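Local coordinates for uncharacterized protein, DUF633, LMOf2365_1472 (Listeria monocytogenes str. 4b F2365, PDB 3GNL) that probably methylates N1 of an adenine in tRNA, with S-adenosylmethionine as the likely methyl donor, at residues G56-A61 with V76-G81; I28-A33 with A48-V53; N80-I85 with A113-V118; L121-N126 with E157-A162. One frame throughout, in Å; residues are numbered along the deposited sequence. Where two conformers were deposited one is given.

Contact 1: residues G56-A61 with V76-G81; sequences GPFQSA and VRKGNG
The Phe58 ring carries Lys78 CB over one face, displaced toward the rim: a CH-pi contact with CB 4.1 Å from the ring centroid and 17° off the normal. Val76 CG1 and the backbone of Arg77 approach the same ring obliquely, Val76 CG1 lying 3.7 Å from Phe58 CE1. That ring carbon also reaches the strand backbone, with Phe58 CE1 3.6 Å from Lys78 N. Phe58 CG stands anti to its backbone N (chi1 174°), on a CB that already points toward the strand. One helical turn on, Ala61 CB meets Val76 CG1 at 3.9 Å, so this one methyl group serves both helix residues. Beyond the ring the Lys78 chain bends twice, and its NZ forms a salt bridge with Asp55 at the start of the helix. The contact is apolar but lies near the surface. Helix 55-67 and strand 74-78 run nearly antiparallel here (167°), with the short axes 8.6 Å apart, as the return strand of a beta-alpha-beta crossover requires. Strand 45-52 begins that unit and pairs with 74-78, an outermost strand of the sheet; its Glu52 also touches Phe58 and Ala61.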
loop_
_atom_site.group_PDB
_atom_site.type_symbol
_atom_site.label_atom_id
_atom_site.label_comp_id
_atom_site.label_asym_id
_atom_site.label_seq_id
_atom_site.Cartn_x
_atom_site.Cartn_y
_atom_site.Cartn_z
ATOM N N GLY A 56 -11.177 0.516 20.220
ATOM C CA GLY A 56 -11.626 -0.797 19.797
ATOM C C GLY A 56 -10.423 -1.550 19.254
ATOM O O GLY A 56 -10.013 -2.544 19.834
ATOM N N PRO A 57 -9.808 -1.024 18.184
ATOM C CA PRO A 57 -8.630 -1.734 17.630
ATOM C C PRO A 57 -7.399 -1.801 18.549
ATOM O O PRO A 57 -6.606 -2.756 18.495
ATOM C CB PRO A 57 -8.330 -0.946 16.363
ATOM C CG PRO A 57 -9.691 -0.348 15.958
ATOM C CD PRO A 57 -10.260 0.065 17.299
ATOM N N PHE A 58 -7.169 -0.835 19.404
ATOM C CA PHE A 58 -6.043 -0.906 20.315
ATOM C C PHE A 58 -6.294 -2.112 21.246
ATOM O O PHE A 58 -5.409 -2.973 21.406
ATOM C CB PHE A 58 -5.913 0.412 21.116
ATOM C CG PHE A 58 -4.866 0.385 22.186
ATOM C CD1 PHE A 58 -3.536 0.272 21.875
ATOM C CD2 PHE A 58 -5.226 0.552 23.529
ATOM C CE1 PHE A 58 -2.548 0.242 22.824
ATOM C CE2 PHE A 58 -4.236 0.531 24.525
ATOM C CZ PHE A 58 -2.887 0.364 24.174
ATOM N N GLN A 59 -7.491 -2.213 21.825
ATOM C CA GLN A 59 -7.810 -3.358 22.698
ATOM C C GLN A 59 -7.804 -4.718 22.050
ATOM O O GLN A 59 -7.299 -5.684 22.636
ATOM C CB GLN A 59 -9.143 -3.143 23.399
ATOM C CG GLN A 59 -8.874 -2.424 24.651
ATOM C CD GLN A 59 -9.617 -1.186 24.771
ATOM O OE1 GLN A 59 -10.813 -1.192 25.087
ATOM N NE2 GLN A 59 -8.920 -0.074 24.563
ATOM N N SER A 60 -8.325 -4.803 20.834
ATOM C CA SER A 60 -8.351 -6.036 20.060
ATOM C C SER A 60 -6.913 -6.494 19.800
ATOM O O SER A 60 -6.601 -7.693 19.868
ATOM C CB SER A 60 -9.057 -5.767 18.739
ATOM O OG SER A 60 -10.472 -5.819 18.870
ATOM N N ALA A 61 -6.024 -5.537 19.475
ATOM C CA ALA A 61 -4.625 -5.906 19.190
ATOM C C ALA A 61 -3.895 -6.342 20.453
ATOM O O ALA A 61 -3.152 -7.341 20.420
ATOM C CB ALA A 61 -3.879 -4.778 18.490
ATOM N N VAL A 76 2.181 -3.188 21.751
ATOM C CA VAL A 76 1.010 -2.547 21.180
ATOM C C VAL A 76 0.952 -1.138 21.715
ATOM O O VAL A 76 0.957 -0.917 22.937
ATOM C CB VAL A 76 -0.281 -3.311 21.481
ATOM C CG1 VAL A 76 -1.504 -2.642 20.804
ATOM C CG2 VAL A 76 -0.128 -4.778 21.062
ATOM N N ARG A 77 0.911 -0.177 20.800
ATOM C CA ARG A 77 0.934 1.217 21.166
ATOM C C ARG A 77 -0.187 2.040 20.520
ATOM O O ARG A 77 -0.515 1.848 19.337
ATOM C CB ARG A 77 2.264 1.810 20.751
ATOM C CG ARG A 77 3.457 1.178 21.479
ATOM C CD ARG A 77 4.763 1.828 21.082
ATOM N NE ARG A 77 5.930 1.031 21.507
ATOM C CZ ARG A 77 7.198 1.334 21.223
ATOM N NH1 ARG A 77 7.514 2.395 20.464
ATOM N NH2 ARG A 77 8.188 0.546 21.657
ATOM N N LYS A 78 -0.777 2.940 21.302
ATOM C CA LYS A 78 -1.780 3.891 20.812
ATOM C C LYS A 78 -1.116 5.182 20.325
ATOM O O LYS A 78 -0.334 5.813 21.049
ATOM C CB LYS A 78 -2.823 4.181 21.888
ATOM C CG LYS A 78 -3.916 5.160 21.428
ATOM C CD LYS A 78 -5.327 4.651 21.708
ATOM C CE LYS A 78 -5.741 4.846 23.168
ATOM N NZ LYS A 78 -7.228 4.763 23.388
ATOM N N GLY A 79 -1.432 5.565 19.088
ATOM C CA GLY A 79 -0.880 6.756 18.488
ATOM C C GLY A 79 -1.389 6.945 17.069
ATOM O O GLY A 79 -1.830 5.981 16.405
ATOM N N ASN A 80 -1.321 8.193 16.613
ATOM C CA ASN A 80 -1.637 8.554 15.244
ATOM C C ASN A 80 -0.450 8.290 14.315
ATOM O O ASN A 80 0.619 8.867 14.460
ATOM C CB ASN A 80 -2.006 10.037 15.225
ATOM C CG ASN A 80 -2.705 10.448 13.943
ATOM O OD1 ASN A 80 -3.202 9.608 13.186
ATOM N ND2 ASN A 80 -2.749 11.764 13.697
ATOM N N GLY A 81 -0.607 7.374 13.365
ATOM C CA GLY A 81 0.434 7.186 12.363
ATOM C C GLY A 81 1.766 6.720 12.933
ATOM O O GLY A 81 1.802 5.778 13.713
#

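Contact 2: residues I28-A33 with A48-V53; sequences IGSDHA and AIAGEV
Gly51 O takes the N-H of Ser30 at 3.1 Å in a fairly straight bond (151° at the hydrogen), the donor approaching nearly along the C=O axis. Gly29 N lies 3.0 Å from the same Gly51 O. Gly29 has positive phi (64°), and there the chain leaves strand 23-28 and turns over the end of strand 45-52. The apolar part of the contact is made by Ala50 CB, which faces Ser30 CB at 4.0 Å and Ala33 CB at 4.2 Å, while Ser30 OG is hydrogen-bonded to Asp27. The Glu52 side chain comes back to the loop. Its chain bends at chi2 (-72°), which turns CD toward Ser30, and OE2 comes to 2.5 Å from Ser30 O. Farther out, His32 ND1 donates to Asp31 OD1 at 2.9 Å, close to the imidazole plane. The Asp-Ile-Gly-Ser sequence at the end of strand 23-28 and the acid closing strand 45-52 match the cofactor site of Rossmann-like methyltransferases, where such a loop and acid usually hold S-adenosylmethionine; the same role is probable here. The separation of Glu52 OE2 and Ser30 O is very short for two oxygens. It would suggest that the buried carboxyl group carries a proton and donates it, although the geometry alone does not settle this.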
loop_
_atom_site.group_PDB
_atom_site.type_symbol
_atom_site.label_atom_id
_atom_site.label_comp_id
_atom_site.label_asym_id
_atom_site.label_seq_id
_atom_site.Cartn_x
_atom_site.Cartn_y
_atom_site.Cartn_z
ATOM N N ILE A 28 1.542 -0.237 11.237
ATOM C CA ILE A 28 0.753 0.951 11.529
ATOM C C ILE A 28 -0.711 0.720 11.229
ATOM O O ILE A 28 -1.057 0.379 10.084
ATOM C CB ILE A 28 1.270 2.095 10.702
ATOM C CG1 ILE A 28 2.787 2.184 10.864
ATOM C CG2 ILE A 28 0.517 3.378 11.073
ATOM C CD1 ILE A 28 3.298 2.532 12.362
ATOM N N GLY A 29 -1.591 0.943 12.192
ATOM C CA GLY A 29 -2.989 0.564 11.987
ATOM C C GLY A 29 -3.148 -0.927 11.823
ATOM O O GLY A 29 -3.905 -1.429 10.952
ATOM N N SER A 30 -2.460 -1.674 12.675
ATOM C CA SER A 30 -2.416 -3.135 12.539
ATOM C C SER A 30 -3.797 -3.761 12.650
ATOM O O SER A 30 -4.602 -3.391 13.531
ATOM C CB SER A 30 -1.564 -3.662 13.688
ATOM O OG SER A 30 -1.326 -5.040 13.512
ATOM N N ASP A 31 -4.082 -4.719 11.782
ATOM C CA ASP A 31 -5.331 -5.439 11.831
ATOM C C ASP A 31 -5.254 -6.494 12.933
ATOM O O ASP A 31 -4.752 -7.591 12.669
ATOM C CB ASP A 31 -5.563 -6.081 10.453
ATOM C CG ASP A 31 -6.930 -6.705 10.324
ATOM O OD1 ASP A 31 -7.666 -6.803 11.340
ATOM O OD2 ASP A 31 -7.259 -7.130 9.194
ATOM N N HIS A 32 -5.735 -6.189 14.151
ATOM C CA HIS A 32 -5.666 -7.115 15.295
ATOM C C HIS A 32 -4.269 -7.646 15.662
ATOM O O HIS A 32 -4.164 -8.597 16.443
ATOM C CB HIS A 32 -6.618 -8.282 15.134
ATOM C CG HIS A 32 -8.074 -7.897 15.117
ATOM N ND1 HIS A 32 -8.646 -7.196 14.078
ATOM C CD2 HIS A 32 -9.068 -8.148 15.997
ATOM C CE1 HIS A 32 -9.935 -7.005 14.334
ATOM N NE2 HIS A 32 -10.218 -7.589 15.484
ATOM N N ALA A 33 -3.208 -6.992 15.172
ATOM C CA ALA A 33 -1.846 -7.485 15.346
ATOM C C ALA A 33 -1.694 -8.888 14.742
ATOM O O ALA A 33 -0.740 -9.580 15.137
ATOM C CB ALA A 33 -1.466 -7.483 16.838
ATOM N N ALA A 48 8.067 -6.497 17.049
ATOM C CA ALA A 48 7.094 -5.661 16.346
ATOM C C ALA A 48 6.475 -4.619 17.248
ATOM O O ALA A 48 6.194 -4.892 18.418
ATOM C CB ALA A 48 6.001 -6.502 15.762
ATOM N N ILE A 49 6.211 -3.447 16.691
ATOM C CA ILE A 49 5.259 -2.471 17.244
ATOM C C ILE A 49 3.955 -2.650 16.467
ATOM O O ILE A 49 3.979 -2.668 15.225
ATOM C CB ILE A 49 5.754 -1.033 17.036
ATOM C CG1 ILE A 49 7.097 -0.810 17.780
ATOM C CG2 ILE A 49 4.695 -0.022 17.458
ATOM C CD1 ILE A 49 7.842 0.489 17.347
ATOM N N ALA A 50 2.850 -2.820 17.174
ATOM C CA ALA A 50 1.536 -2.760 16.543
ATOM C C ALA A 50 0.883 -1.439 16.919
ATOM O O ALA A 50 0.498 -1.237 18.079
ATOM C CB ALA A 50 0.701 -3.945 16.956
ATOM N N GLY A 51 0.762 -0.527 15.949
ATOM C CA GLY A 51 0.178 0.803 16.219
ATOM C C GLY A 51 -1.319 0.845 16.006
ATOM O O GLY A 51 -1.843 0.209 15.114
ATOM N N GLU A 52 -2.062 1.572 16.842
ATOM C CA GLU A 52 -3.487 1.747 16.661
ATOM C C GLU A 52 -3.818 3.161 17.059
ATOM O O GLU A 52 -3.149 3.711 17.920
ATOM C CB GLU A 52 -4.320 0.769 17.511
ATOM C CG GLU A 52 -3.926 -0.700 17.314
ATOM C CD GLU A 52 -4.358 -1.231 15.995
ATOM O OE1 GLU A 52 -5.080 -0.549 15.250
ATOM O OE2 GLU A 52 -3.943 -2.382 15.686
ATOM N N VAL A 53 -4.836 3.762 16.428
ATOM C CA VAL A 53 -5.178 5.145 16.760
ATOM C C VAL A 53 -6.360 5.287 17.727
ATOM O O VAL A 53 -6.413 6.261 18.473
ATOM C CB VAL A 53 -5.232 6.048 15.494
ATOM C CG1 VAL A 53 -6.399 5.657 14.617
ATOM C CG2 VAL A 53 -5.344 7.522 15.878
#

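Contact 3: residues N80-I85 with A113-V118; sequences NGLAVI and AKLAGV
Lys114 NZ is hydrogen-bonded to two carbonyls of the facing turn: Ile85 O at 2.8 Å, in the plane of that carbonyl, and Leu82 O at 3.1 Å. The second bond is met from the side, with a C=O...N angle of 124° and the donor tilted 31° from the carbonyl plane. Leu82 O also accepts Ile85 N at 3.0 Å from the other face of its plane, so a turn bond and an ammonium group share one oxygen. The lysine chain bends at chi2 and again at chi4 (48°), the latter swinging NZ in to the two oxygens. Its aliphatic part slides past Leu82 in the opposite direction, Lys114 CB lying 3.9 Å from Leu82 CB. Beside it, Leu82 CD1 meets Leu115 CD2 at 4.2 Å. In this Rossmann-like methyltransferase fold the two segments are connections: residues 80-85 lead from strand 74-78 toward strand 93-99, whereas the loop of residues 113-118 leads from helix 101-110 to strand 120-125. Lys114 sits in a 3-10 turn, followed by a type II turn from Leu115 to Val118 with Gly117 at its positive-phi position. On the other side, Ala83 N bonds to Asn80 O at 3.1 Å. Ile85, Leu115 and Val118 all rest on Ile94 of strand 93-99, Leu82 lies on Ile28, and Val84 O accepts from Arg77 NH1.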
loop_
_atom_site.group_PDB
_atom_site.type_symbol
_atom_site.label_atom_id
_atom_site.label_comp_id
_atom_site.label_asym_id
_atom_site.label_seq_id
_atom_site.Cartn_x
_atom_site.Cartn_y
_atom_site.Cartn_z
ATOM N N ASN A 80 -1.321 8.193 16.613
ATOM C CA ASN A 80 -1.637 8.554 15.244
ATOM C C ASN A 80 -0.450 8.290 14.315
ATOM O O ASN A 80 0.619 8.867 14.460
ATOM C CB ASN A 80 -2.006 10.037 15.225
ATOM C CG ASN A 80 -2.705 10.448 13.943
ATOM O OD1 ASN A 80 -3.202 9.608 13.186
ATOM N ND2 ASN A 80 -2.749 11.764 13.697
ATOM N N GLY A 81 -0.607 7.374 13.365
ATOM C CA GLY A 81 0.434 7.186 12.363
ATOM C C GLY A 81 1.766 6.720 12.933
ATOM O O GLY A 81 1.802 5.778 13.713
ATOM N N LEU A 82 2.852 7.362 12.527
ATOM C CA LEU A 82 4.199 6.975 12.994
ATOM C C LEU A 82 4.578 7.529 14.383
ATOM O O LEU A 82 5.724 7.321 14.782
ATOM C CB LEU A 82 5.294 7.284 11.971
ATOM C CG LEU A 82 5.075 6.796 10.522
ATOM C CD1 LEU A 82 6.279 7.013 9.654
ATOM C CD2 LEU A 82 4.617 5.316 10.505
ATOM N N ALA A 83 3.626 8.171 15.069
ATOM C CA ALA A 83 3.790 8.653 16.478
ATOM C C ALA A 83 4.091 7.472 17.416
ATOM O O ALA A 83 4.606 7.657 18.529
ATOM C CB ALA A 83 2.563 9.396 16.950
ATOM N N VAL A 84 3.803 6.257 16.966
ATOM C CA VAL A 84 4.042 5.095 17.810
ATOM C C VAL A 84 5.484 4.605 17.719
ATOM O O VAL A 84 5.880 3.724 18.478
ATOM C CB VAL A 84 3.044 3.935 17.526
ATOM C CG1 VAL A 84 1.596 4.363 17.787
ATOM C CG2 VAL A 84 3.273 3.332 16.076
ATOM N N ILE A 85 6.272 5.168 16.816
ATOM C CA ILE A 85 7.658 4.759 16.612
ATOM C C ILE A 85 8.590 5.740 17.307
ATOM O O ILE A 85 8.360 6.945 17.296
ATOM C CB ILE A 85 8.041 4.698 15.104
ATOM C CG1 ILE A 85 7.278 3.593 14.380
ATOM C CG2 ILE A 85 9.532 4.456 14.914
ATOM C CD1 ILE A 85 7.621 3.551 12.894
ATOM N N ALA A 113 10.301 12.091 10.089
ATOM C CA ALA A 113 11.419 11.946 11.035
ATOM C C ALA A 113 11.587 10.489 11.452
ATOM O O ALA A 113 12.714 9.988 11.648
ATOM C CB ALA A 113 11.169 12.816 12.246
ATOM N N LYS A 114 10.457 9.803 11.562
ATOM C CA LYS A 114 10.444 8.444 12.049
ATOM C C LYS A 114 10.959 7.448 11.028
ATOM O O LYS A 114 11.119 6.276 11.330
ATOM C CB LYS A 114 9.046 8.089 12.546
ATOM C CG LYS A 114 8.493 9.052 13.583
ATOM C CD LYS A 114 9.434 9.081 14.824
ATOM C CE LYS A 114 8.805 9.782 16.018
ATOM N NZ LYS A 114 7.393 9.340 16.349
ATOM N N LEU A 115 11.226 7.916 9.808
ATOM C CA LEU A 115 11.812 7.075 8.777
ATOM C C LEU A 115 13.338 6.917 8.913
ATOM O O LEU A 115 13.936 6.135 8.206
ATOM C CB LEU A 115 11.450 7.589 7.377
ATOM C CG LEU A 115 9.964 7.575 7.035
ATOM C CD1 LEU A 115 9.731 8.292 5.701
ATOM C CD2 LEU A 115 9.487 6.134 7.013
ATOM N N ALA A 116 13.937 7.661 9.841
ATOM C CA ALA A 116 15.373 7.542 10.152
ATOM C C ALA A 116 15.765 6.086 10.448
ATOM O O ALA A 116 15.192 5.443 11.331
ATOM C CB ALA A 116 15.728 8.448 11.329
ATOM N N GLY A 117 16.703 5.563 9.678
ATOM C CA GLY A 117 17.171 4.215 9.858
ATOM C C GLY A 117 16.332 3.078 9.298
ATOM O O GLY A 117 16.815 1.951 9.196
ATOM N N VAL A 118 15.089 3.388 8.883
ATOM C CA VAL A 118 14.201 2.380 8.268
ATOM C C VAL A 118 14.688 2.010 6.859
ATOM O O VAL A 118 15.025 2.915 6.066
ATOM C CB VAL A 118 12.736 2.889 8.223
ATOM C CG1 VAL A 118 11.847 1.882 7.509
ATOM C CG2 VAL A 118 12.220 3.137 9.637
#

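Contact 4: residues L121-N126 with E157-A162; sequences LILQPN and EIMVLA
Met159, a selenomethionine, holds CG between its backbone N and carbonyl carbon (chi1 67°), the crowded position, which sets CG 4.0 Å from Leu123 CB. A further bend at chi3 (78°) carries CE toward Pro125, 4.4 Å from its CG. On the same face Leu123 and Leu161 cross at about a right angle, their CD1 atoms 3.9 Å apart. The other face carries Ile122 and Ile158, side by side and pointing the same way, with their CG2 atoms 4.0 Å apart. Gln124 CG packs on Ile158 CG1 at 3.7 Å. The antiparallel backbones are joined by two hydrogen-bonded pairs, Leu121 with Leu161 and Leu123 with Met159; in the second, Leu123 N reaches Met159 O at 2.9 Å. The pattern ends at Pro125, which has no N-H: its CD lies 3.5 Å from Glu157 O, a buried oxygen without a polar partner. A water instead links Pro125 O with Glu157 N, accepting from the latter at 3.0 Å. Gln124 NE2 donates to Asn126 OD1, and its OE1 accepts from Arg11. Strands 93-99 and 141-151 flank this pair in the sheet; helix 129-139 packs against the Leu121, Met159 and Leu161 face, helix 10-16 against Ile122 and Ile158.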
loop_
_atom_site.group_PDB
_atom_site.type_symbol
_atom_site.label_atom_id
_atom_site.label_comp_id
_atom_site.label_asym_id
_atom_site.label_seq_id
_atom_site.Cartn_x
_atom_site.Cartn_y
_atom_site.Cartn_z
ATOM N N LEU A 121 9.791 -0.365 3.393
ATOM C CA LEU A 121 8.370 -0.055 3.633
ATOM C C LEU A 121 7.589 -1.073 2.839
ATOM O O LEU A 121 7.914 -1.375 1.688
ATOM C CB LEU A 121 7.955 1.355 3.147
ATOM C CG LEU A 121 8.733 2.556 3.656
ATOM C CD1 LEU A 121 8.375 3.878 2.912
ATOM C CD2 LEU A 121 8.484 2.701 5.148
ATOM N N ILE A 122 6.548 -1.611 3.467
ATOM C CA ILE A 122 5.614 -2.500 2.766
ATOM C C ILE A 122 4.228 -1.844 2.859
ATOM O O ILE A 122 3.655 -1.689 3.981
ATOM C CB ILE A 122 5.535 -3.876 3.402
ATOM C CG1 ILE A 122 6.929 -4.534 3.406
ATOM C CG2 ILE A 122 4.562 -4.731 2.609
ATOM C CD1 ILE A 122 7.057 -5.713 4.419
ATOM N N LEU A 123 3.721 -1.351 1.720
ATOM C CA LEU A 123 2.510 -0.499 1.790
ATOM C C LEU A 123 1.417 -1.184 0.982
ATOM O O LEU A 123 1.671 -1.743 -0.097
ATOM C CB LEU A 123 2.803 0.891 1.194
ATOM C CG LEU A 123 4.026 1.590 1.741
ATOM C CD1 LEU A 123 4.131 2.952 1.014
ATOM C CD2 LEU A 123 3.943 1.741 3.272
ATOM N N GLN A 124 0.194 -1.153 1.520
ATOM C CA GLN A 124 -0.919 -1.783 0.825
ATOM C C GLN A 124 -2.072 -0.784 0.848
ATOM O O GLN A 124 -2.879 -0.809 1.750
ATOM C CB GLN A 124 -1.264 -3.126 1.458
ATOM C CG GLN A 124 -2.367 -3.901 0.679
ATOM C CD GLN A 124 -3.747 -3.494 1.130
ATOM O OE1 GLN A 124 -4.054 -3.609 2.302
ATOM N NE2 GLN A 124 -4.567 -2.971 0.204
ATOM N N PRO A 125 -2.138 0.083 -0.172
ATOM C CA PRO A 125 -3.225 1.083 -0.230
ATOM C C PRO A 125 -4.496 0.514 -0.865
ATOM O O PRO A 125 -4.422 -0.258 -1.822
ATOM C CB PRO A 125 -2.657 2.163 -1.129
ATOM C CG PRO A 125 -1.768 1.385 -2.122
ATOM C CD PRO A 125 -1.168 0.259 -1.255
ATOM N N ASN A 126 -5.627 0.901 -0.306
ATOM C CA ASN A 126 -6.942 0.424 -0.756
ATOM C C ASN A 126 -7.497 1.295 -1.889
ATOM O O ASN A 126 -8.507 0.950 -2.478
ATOM C CB ASN A 126 -7.920 0.439 0.406
ATOM C CG ASN A 126 -7.697 -0.713 1.375
ATOM O OD1 ASN A 126 -6.964 -1.669 1.092
ATOM N ND2 ASN A 126 -8.319 -0.622 2.511
ATOM N N GLU A 157 -3.395 -3.955 -4.309
ATOM C CA GLU A 157 -1.993 -3.777 -4.706
ATOM C C GLU A 157 -1.123 -3.623 -3.467
ATOM O O GLU A 157 -1.542 -3.002 -2.469
ATOM C CB GLU A 157 -1.838 -2.529 -5.582
ATOM C CG GLU A 157 -2.504 -2.613 -6.979
ATOM C CD GLU A 157 -2.845 -1.231 -7.498
ATOM O OE1 GLU A 157 -3.685 -0.507 -6.873
ATOM O OE2 GLU A 157 -2.289 -0.871 -8.527
ATOM N N ILE A 158 0.082 -4.192 -3.561
ATOM C CA ILE A 158 1.099 -4.114 -2.468
ATOM C C ILE A 158 2.378 -3.611 -3.120
ATOM O O ILE A 158 2.695 -3.964 -4.258
ATOM C CB ILE A 158 1.336 -5.505 -1.844
ATOM C CG1 ILE A 158 0.008 -5.987 -1.215
ATOM C CG2 ILE A 158 2.486 -5.456 -0.781
ATOM C CD1 ILE A 158 0.005 -7.435 -0.922
HETATM N N MSE A 159 3.090 -2.735 -2.432
HETATM C CA MSE A 159 4.371 -2.269 -2.959
HETATM C C MSE A 159 5.408 -2.310 -1.839
HETATM O O MSE A 159 5.106 -2.028 -0.682
HETATM C CB MSE A 159 4.261 -0.853 -3.537
HETATM C CG MSE A 159 3.994 0.248 -2.575
HETATM SE SE MSE A 159 3.905 1.965 -3.592
HETATM C CE MSE A 159 2.106 1.704 -4.282
ATOM N N VAL A 160 6.640 -2.629 -2.215
ATOM C CA VAL A 160 7.718 -2.694 -1.226
ATOM C C VAL A 160 8.754 -1.709 -1.665
ATOM O O VAL A 160 9.079 -1.670 -2.867
ATOM C CB VAL A 160 8.303 -4.087 -1.187
ATOM C CG1 VAL A 160 9.431 -4.148 -0.118
ATOM C CG2 VAL A 160 7.192 -5.135 -0.920
ATOM N N LEU A 161 9.211 -0.872 -0.741
ATOM C CA LEU A 161 10.145 0.208 -1.086
ATOM C C LEU A 161 11.398 0.142 -0.251
ATOM O O LEU A 161 11.374 -0.381 0.863
ATOM C CB LEU A 161 9.500 1.568 -0.858
ATOM C CG LEU A 161 8.243 1.796 -1.727
ATOM C CD1 LEU A 161 7.069 1.369 -0.917
ATOM C CD2 LEU A 161 8.060 3.209 -2.137
ATOM N N ALA A 162 12.460 0.795 -0.719
ATOM C CA ALA A 162 13.713 0.894 0.054
ATOM C C ALA A 162 14.314 2.275 -0.245
ATOM O O ALA A 162 14.122 2.796 -1.355
ATOM C CB ALA A 162 14.657 -0.203 -0.349
HETATM O O HOH W 1 -4.973 -1.410 -4.006
#

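All four contacts belong to one Rossmann-like domain built on a seven-stranded sheet of order 3-2-1-4-5-7-6, as in class I methyltransferases. Along the chain contact 2 closes before contact 1 opens, contact 3 begins where contact 1 ends, and contact 4 comes last. Contacts 1 and 2 have centres about 6 Å apart and meet through the neighbouring strands 45-52 and 74-78. Contact 3, about 13 Å from contact 2 between centres, joins it through Ile28 against Leu82 and Val84, and touches contact 4 through Leu115 and Leu121. Contact 4 pairs strands 120-125 and 154-163, about 21 Å between centres from contact 1. The probable cofactor loop thus lies in the sheet's parallel half, away from the antiparallel pairing.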